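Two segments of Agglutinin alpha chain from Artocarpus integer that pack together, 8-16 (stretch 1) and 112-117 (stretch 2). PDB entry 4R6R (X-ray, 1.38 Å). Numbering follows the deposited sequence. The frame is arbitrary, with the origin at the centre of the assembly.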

# COMPACT_ATOMS: atom_id res chain seq x y z
N ALA A 8 -9.85 9.45 2.92
CA ALA A 8 -8.69 9.43 2.04
C ALA A 8 -8.99 9.66 0.54
O ALA A 8 -10.03 9.19 0.06
CB ALA A 8 -7.99 8.07 2.22
N PHE A 9 -8.05 10.29 -0.18
CA PHE A 9 -8.29 10.73 -1.56
C PHE A 9 -7.05 10.39 -2.35
O PHE A 9 -6.21 9.56 -1.91
CB PHE A 9 -8.67 12.24 -1.59
CG PHE A 9 -9.94 12.47 -0.88
CD1 PHE A 9 -11.15 12.32 -1.55
CD2 PHE A 9 -9.92 12.77 0.47
CE1 PHE A 9 -12.32 12.47 -0.85
CE2 PHE A 9 -11.08 12.90 1.17
CZ PHE A 9 -12.31 12.75 0.52
N THR A 10 -6.88 10.99 -3.55
CA THR A 10 -5.76 10.74 -4.53
C THR A 10 -4.66 11.75 -4.30
O THR A 10 -3.56 11.57 -4.81
CB THR A 10 -6.29 10.89 -6.01
OG1 THR A 10 -7.46 10.10 -6.13
CG2 THR A 10 -5.21 10.49 -7.08
N GLY A 11 -4.91 12.90 -3.62
CA GLY A 11 -3.90 13.93 -3.49
C GLY A 11 -4.57 15.20 -3.02
O GLY A 11 -5.75 15.12 -2.59
N ILE A 12 -3.81 16.28 -3.01
CA ILE A 12 -4.28 17.58 -2.46
C ILE A 12 -4.11 18.65 -3.51
O ILE A 12 -3.04 18.84 -4.12
CB ILE A 12 -3.54 17.98 -1.17
CG1 ILE A 12 -3.91 16.94 -0.08
CG2 ILE A 12 -3.94 19.37 -0.72
CD1 ILE A 12 -3.01 17.06 1.14
N ARG A 13 -5.20 19.36 -3.80
CA ARG A 13 -5.15 20.50 -4.73
C ARG A 13 -5.06 21.85 -4.03
O ARG A 13 -4.38 22.73 -4.54
CB ARG A 13 -6.37 20.50 -5.68
CG ARG A 13 -6.23 19.36 -6.70
CD ARG A 13 -7.61 19.16 -7.41
NE ARG A 13 -7.50 18.19 -8.54
CZ ARG A 13 -7.10 18.50 -9.77
NH1 ARG A 13 -7.05 17.54 -10.69
NH2 ARG A 13 -6.83 19.78 -10.08
N GLU A 14 -5.75 22.06 -2.93
CA GLU A 14 -5.77 23.36 -2.28
C GLU A 14 -6.17 23.18 -0.84
O GLU A 14 -6.98 22.28 -0.46
CB GLU A 14 -6.83 24.21 -3.00
CG GLU A 14 -6.97 25.63 -2.48
CD GLU A 14 -7.98 26.38 -3.35
OE1 GLU A 14 -7.57 26.84 -4.45
OE2 GLU A 14 -9.15 26.54 -2.97
N ILE A 15 -5.58 24.02 0.02
CA ILE A 15 -5.99 24.03 1.45
C ILE A 15 -6.46 25.46 1.73
O ILE A 15 -5.75 26.45 1.38
CB ILE A 15 -4.80 23.70 2.33
CG1 ILE A 15 -4.43 22.21 2.13
CG2 ILE A 15 -5.21 23.82 3.76
CD1 ILE A 15 -3.17 21.75 2.85
N ASN A 16 -7.64 25.56 2.30
CA ASN A 16 -8.18 26.85 2.73
C ASN A 16 -8.33 26.83 4.26
O ASN A 16 -9.13 26.08 4.80
CB ASN A 16 -9.53 27.06 2.09
CG ASN A 16 -9.43 27.25 0.61
OD1 ASN A 16 -9.03 28.30 0.13
ND2 ASN A 16 -9.80 26.24 -0.11
N LEU A 112 2.60 10.44 0.23
CA LEU A 112 1.77 11.61 0.02
C LEU A 112 0.72 11.66 1.17
O LEU A 112 0.13 10.64 1.61
CB LEU A 112 0.95 11.53 -1.29
CG LEU A 112 1.83 11.59 -2.54
CD1 LEU A 112 0.94 11.11 -3.66
CD2 LEU A 112 2.37 12.99 -2.78
N ILE A 113 0.40 12.92 1.58
CA ILE A 113 -0.76 13.16 2.43
C ILE A 113 -1.98 13.13 1.52
O ILE A 113 -2.02 13.82 0.52
CB ILE A 113 -0.64 14.57 3.04
CG1 ILE A 113 0.58 14.64 3.93
CG2 ILE A 113 -1.89 14.83 3.92
CD1 ILE A 113 1.04 16.07 4.31
N VAL A 114 -2.95 12.32 1.90
CA VAL A 114 -4.18 12.11 1.10
C VAL A 114 -5.47 12.37 1.83
O VAL A 114 -6.55 12.12 1.28
CB VAL A 114 -4.19 10.73 0.39
CG1 VAL A 114 -3.02 10.65 -0.65
CG2 VAL A 114 -4.14 9.61 1.43
N GLY A 115 -5.41 12.90 3.06
CA GLY A 115 -6.62 13.10 3.83
C GLY A 115 -6.28 13.69 5.15
O GLY A 115 -5.17 13.53 5.68
N PHE A 116 -7.26 14.40 5.71
CA PHE A 116 -7.18 14.99 7.06
C PHE A 116 -8.40 14.60 7.88
O PHE A 116 -9.49 14.46 7.35
CB PHE A 116 -7.10 16.52 7.01
CG PHE A 116 -5.83 17.06 6.45
CD1 PHE A 116 -5.68 17.29 5.06
CD2 PHE A 116 -4.76 17.39 7.27
CE1 PHE A 116 -4.49 17.79 4.47
CE2 PHE A 116 -3.57 17.94 6.68
CZ PHE A 116 -3.41 18.14 5.29
N LYS A 117 -8.19 14.47 9.18
CA LYS A 117 -9.29 14.32 10.12
C LYS A 117 -8.83 15.09 11.36
O LYS A 117 -7.63 15.39 11.55
CB LYS A 117 -9.62 12.86 10.46
CG LYS A 117 -8.38 12.07 10.94
CD LYS A 117 -8.58 10.57 11.13
CE LYS A 117 -9.58 10.33 12.23
NZ LYS A 117 -8.98 10.62 13.56

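The two stretches lie about a hundred residues apart in the sequence, yet they bury 365 Å² between them, and most of what joins them is apolar packing. A single hydrogen bond crosses the contact, from Phe9 N to Val114 O at 2.8 Å. It is short but weak, because the angle at the hydrogen is only 129°. The same oxygen also receives a CA-H...O contact from Ala8, with Ala8 CA 3.5 Å from Val114 O, so one carbonyl serves two neighbouring backbone groups of stretch 1. It lies at the edge of the Phe9 ring, near the ring plane.

Val114 gives up more surface to its partner than any other residue here, 89 Å². Its chi1 is m (-64°). Val114 CG2 lies 4.2 Å from Ala8 CB, but both methyls also pack against the backbone: Val114 CG1 is 3.6 Å and Val114 CG2 3.9 Å from Phe9 O, and Val114 CG1 is also 4.1 Å from Thr10 C and 4.2 Å from Gly11 N. A short, branched side chain suits this place because it fills the space beside the main chain without needing to reach far. Thr10 turns its CB away from stretch 2, and its hydroxyl is hydrogen-bonded elsewhere in the structure.

Glycine marks the close backbone approach at Gly115, whose CA is 4.6 Å from Ala8 CA. A CB in ideal position on Gly115 would point toward stretch 1 and come within 3.3 Å of Ala8 CA, so the absence of a side chain leaves room for the backbone at Ala8.

Farther along, Ile12 points its CB toward stretch 2 and adopts the mt rotamer (-65°, 167°). The trans chi2 extends the chain through CG1 to CD1, and Ile12 CD1 reaches 3.4 Å from Ile113 O, 3.7 Å from Ile113 CG2 and 3.7 Å from Phe116 CE1. Isoleucine thus supplies reach and an apolar tip for a buried site. Ile113, also mt, points its CB sideways.

Phe116 likewise starts sideways, but with chi1 at -69° (m) and chi2 at 89° its ring comes nearer to stretch 1. Beyond the corner at Arg13, Ile15 again directs its CB toward stretch 2 in the mt form, placing Ile15 CD1 4.4 Å from Phe116 CZ. Both isoleucine methyls approach the ring obliquely, and the broad aromatic group lets one residue meet side chains from both sides of the turn. Arg13, Glu14 and Asn16 remain out of reach; Asn16 ND2 instead donates to Glu14 OE2 at 2.9 Å.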